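Local coordinates for SLH domain-containing protein (Pseudoflavonifractor capillosus, PDB 4OJU), which is of unknown function but carries BspA-type leucine-rich repeats that probably bind other proteins, and can hold a magnesium ion, at the interface of chains A and B. Coordinates in Å, arbitrary orientation; residue numbers count along the deposited sequence, not the author numbering. Chains: chain A/B, hypothetical leucine rich repeat protein.

The interface of chains A and B. Residues chain A 131-132; chain B 106, 110, 112, 131-134.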
ATOM      1  N   ARG A 131       4.736   4.364  -3.860  1.00 21.50           N
ATOM      2  CA  ARG A 131       3.704   3.339  -4.048  1.00 21.66           C
ATOM      3  C   ARG A 131       4.321   2.031  -4.536  1.00 25.33           C
ATOM      4  O   ARG A 131       5.200   2.065  -5.404  1.00 23.89           O
ATOM      5  CB  ARG A 131       2.632   3.811  -5.040  1.00 20.10           C
ATOM      6  CG  ARG A 131       1.332   2.993  -4.961  1.00 26.92           C
ATOM      7  CD  ARG A 131       0.246   3.700  -5.737  1.00 28.34           C
ATOM      8  NE  ARG A 131      -0.991   2.924  -5.793  1.00 25.55           N
ATOM      9  CZ  ARG A 131      -2.080   3.299  -6.463  1.00 30.38           C
ATOM     10  NH1 ARG A 131      -2.106   4.460  -7.100  1.00 25.48           N
ATOM     11  NH2 ARG A 131      -3.154   2.526  -6.480  1.00 29.65           N
ATOM     12  N   TRP A 132       3.899   0.895  -3.930  1.00 22.23           N
ATOM     13  CA  TRP A 132       4.321  -0.486  -4.244  1.00 23.64           C
ATOM     14  C   TRP A 132       5.770  -0.780  -3.838  1.00 29.68           C
ATOM     15  O   TRP A 132       6.227  -1.905  -4.038  1.00 30.51           O
ATOM     16  CB  TRP A 132       4.113  -0.853  -5.748  1.00 21.92           C
ATOM     17  CG  TRP A 132       2.760  -0.493  -6.284  1.00 22.10           C
ATOM     18  CD1 TRP A 132       1.551  -0.882  -5.791  1.00 25.50           C
ATOM     19  CD2 TRP A 132       2.481   0.391  -7.381  1.00 21.77           C
ATOM     20  NE1 TRP A 132       0.535  -0.302  -6.520  1.00 25.23           N
ATOM     21  CE2 TRP A 132       1.077   0.472  -7.508  1.00 25.80           C
ATOM     22  CE3 TRP A 132       3.287   1.101  -8.292  1.00 21.74           C
ATOM     23  CZ2 TRP A 132       0.456   1.273  -8.476  1.00 25.23           C
ATOM     24  CZ3 TRP A 132       2.670   1.845  -9.289  1.00 23.17           C
ATOM     25  CH2 TRP A 132       1.268   1.941  -9.361  1.00 24.22           C
TER
ATOM     26  N   LEU B 106       1.385  -6.240 -10.830  1.00 18.23           N
ATOM     27  CA  LEU B 106       0.831  -4.911 -11.092  1.00 19.05           C
ATOM     28  C   LEU B 106       0.064  -4.839 -12.407  1.00 20.32           C
ATOM     29  O   LEU B 106       0.059  -3.801 -13.065  1.00 18.06           O
ATOM     30  CB  LEU B 106       1.993  -3.897 -11.067  1.00 20.61           C
ATOM     31  CG  LEU B 106       2.642  -3.794  -9.669  1.00 27.06           C
ATOM     32  CD1 LEU B 106       3.829  -2.866  -9.682  1.00 28.25           C
ATOM     33  CD2 LEU B 106       1.635  -3.337  -8.603  1.00 27.43           C
ATOM     34  N   SER B 110      -2.442   1.217 -10.292  1.00 22.36           N
ATOM     35  CA  SER B 110      -2.976   2.584 -10.326  1.00 22.77           C
ATOM     36  C   SER B 110      -4.248   2.690 -11.209  1.00 25.28           C
ATOM     37  O   SER B 110      -4.479   3.722 -11.841  1.00 26.04           O
ATOM     38  CB  SER B 110      -1.895   3.571 -10.795  1.00 24.89           C
ATOM     39  OG  SER B 110      -2.388   4.893 -10.703  1.00 38.49           O
ATOM     40  N   ASP B 112      -7.124   3.362 -10.369  1.00 22.62           N
ATOM     41  CA  ASP B 112      -7.748   3.892  -9.173  1.00 22.57           C
ATOM     42  C   ASP B 112      -9.236   4.251  -9.325  1.00 27.63           C
ATOM     43  O   ASP B 112      -9.866   4.580  -8.332  1.00 27.23           O
ATOM     44  CB  ASP B 112      -6.916   5.055  -8.624  1.00 25.33           C
ATOM     45  CG  ASP B 112      -5.529   4.586  -8.161  1.00 27.46           C
ATOM     46  OD1 ASP B 112      -5.429   3.476  -7.584  1.00 26.33           O
ATOM     47  OD2 ASP B 112      -4.561   5.328  -8.355  1.00 31.14           O
ATOM     48  N   ARG B 131      -3.220  -4.270  -4.355  1.00 23.63           N
ATOM     49  CA  ARG B 131      -2.150  -3.299  -4.669  1.00 23.99           C
ATOM     50  C   ARG B 131      -2.524  -2.409  -5.845  1.00 26.54           C
ATOM     51  O   ARG B 131      -1.932  -1.356  -6.052  1.00 28.18           O
ATOM     52  CB  ARG B 131      -0.852  -4.030  -5.059  1.00 25.28           C
ATOM     53  CG  ARG B 131      -0.230  -4.945  -4.022  1.00 32.70           C
ATOM     54  CD  ARG B 131       0.920  -5.671  -4.725  1.00 43.75           C
ATOM     55  NE  ARG B 131       2.150  -4.878  -4.679  1.00 39.01           N
ATOM     56  CZ  ARG B 131       3.230  -5.096  -5.418  1.00 50.16           C
ATOM     57  NH1 ARG B 131       3.238  -6.061  -6.332  1.00 34.28           N
ATOM     58  NH2 ARG B 131       4.306  -4.338  -5.264  1.00 40.26           N
ATOM     59  N   TRP B 132      -3.440  -2.873  -6.659  1.00 23.97           N
ATOM     60  CA  TRP B 132      -3.795  -2.254  -7.926  1.00 23.76           C
ATOM     61  C   TRP B 132      -4.497  -0.910  -7.823  1.00 28.30           C
ATOM     62  O   TRP B 132      -4.101   0.034  -8.501  1.00 27.74           O
ATOM     63  CB  TRP B 132      -4.665  -3.213  -8.724  1.00 21.52           C
ATOM     64  CG  TRP B 132      -3.993  -4.525  -9.041  1.00 21.40           C
ATOM     65  CD1 TRP B 132      -2.657  -4.813  -8.968  1.00 24.44           C
ATOM     66  CD2 TRP B 132      -4.649  -5.743  -9.400  1.00 20.48           C
ATOM     67  NE1 TRP B 132      -2.437  -6.131  -9.309  1.00 23.28           N
ATOM     68  CE2 TRP B 132      -3.645  -6.724  -9.585  1.00 24.23           C
ATOM     69  CE3 TRP B 132      -5.996  -6.112  -9.566  1.00 20.99           C
ATOM     70  CZ2 TRP B 132      -3.949  -8.051  -9.921  1.00 23.10           C
ATOM     71  CZ3 TRP B 132      -6.286  -7.408  -9.975  1.00 21.91           C
ATOM     72  CH2 TRP B 132      -5.276  -8.372 -10.094  1.00 22.51           C
ATOM     73  N   SER B 133      -5.533  -0.831  -6.989  1.00 22.34           N
ATOM     74  CA  SER B 133      -6.385   0.333  -6.916  1.00 20.63           C
ATOM     75  C   SER B 133      -6.615   0.766  -5.502  1.00 25.78           C
ATOM     76  O   SER B 133      -6.911  -0.071  -4.654  1.00 25.85           O
ATOM     77  CB  SER B 133      -7.718  -0.006  -7.573  1.00 20.97           C
ATOM     78  OG  SER B 133      -8.731   0.947  -7.277  1.00 25.95           O
ATOM     79  N   ASN B 134      -6.532   2.082  -5.267  1.00 23.45           N
ATOM     80  CA  ASN B 134      -6.794   2.775  -4.010  0.50 23.99           C
ATOM     81  C   ASN B 134      -8.269   2.745  -3.659  1.00 27.95           C
ATOM     82  O   ASN B 134      -8.645   3.117  -2.565  1.00 28.46           O
ATOM     83  CB  ASN B 134      -6.361   4.248  -4.148  0.50 23.16           C
ATOM     84  CG  ASN B 134      -4.877   4.468  -4.027  0.50 37.56           C
ATOM     85  OD1 ASN B 134      -4.156   3.690  -3.399  0.50 30.01           O
ATOM     86  ND2 ASN B 134      -4.393   5.551  -4.616  0.50 26.07           N
TER
HETATM   87  O   HOH W   1      -1.105   0.610  -3.741  1.00 45.27           O
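Tip to tip, the guanidinium of A:Arg131 meets the carboxylate of B:Asp112 in a two-pronged, end-on salt bridge. A:Arg131 NH2 donates to B:Asp112 OD1 at 2.7 Å and A:Arg131 NH1 to B:Asp112 OD2 at 2.9 Å, both bonds nearly straight. The planes are 12° apart, and each oxygen uses its syn lone pair: aspartate suits the place because its two oxygens match two N-H groups. Arginine's chain, with CG anti to the backbone N (chi1 -163°) and extended to NE, carries those groups across the gap. The flat amide of B:Asn134 can stack on one guanidinium face; CZ2 of A:Trp132, from the same chain, lies toward the rim of the other, and together they limit its tilt. A:Trp132 NE1 donates to the backbone carbonyl B:Arg131 O (2.7 Å), standing above the carbonyl plane. A water joins that oxygen to A:Arg131 NE. The branched methyl CD2 of B:Leu106 suits the indole face, 3.7 Å from the centroid of the A:Trp132 five-membered ring, while A:Arg131 CG packs against the opposite face.

In the second shell, B:Asn134 N donates to B:Asp112 OD1 (2.9 Å) and B:Ser110 OG to B:Asp112 OD2 (3.2 Å), both from above the carboxylate plane. They fix its rotation and would tend to stabilise its negative charge. B:Asp112 is also a magnesium-site residue, but no ion is bound to this chain. An alanine in place of B:Asp112 would probably cost the paired salt bridge and leave A:Arg131 less firmly positioned. The contact residues lie in loops of the leucine-rich repeat region, apart from B:Arg131, which ends the 3-10 turn 129-131. Two-fold symmetry repeats the contact; this pairing, part of a four-chain assembly, may not be the biological one.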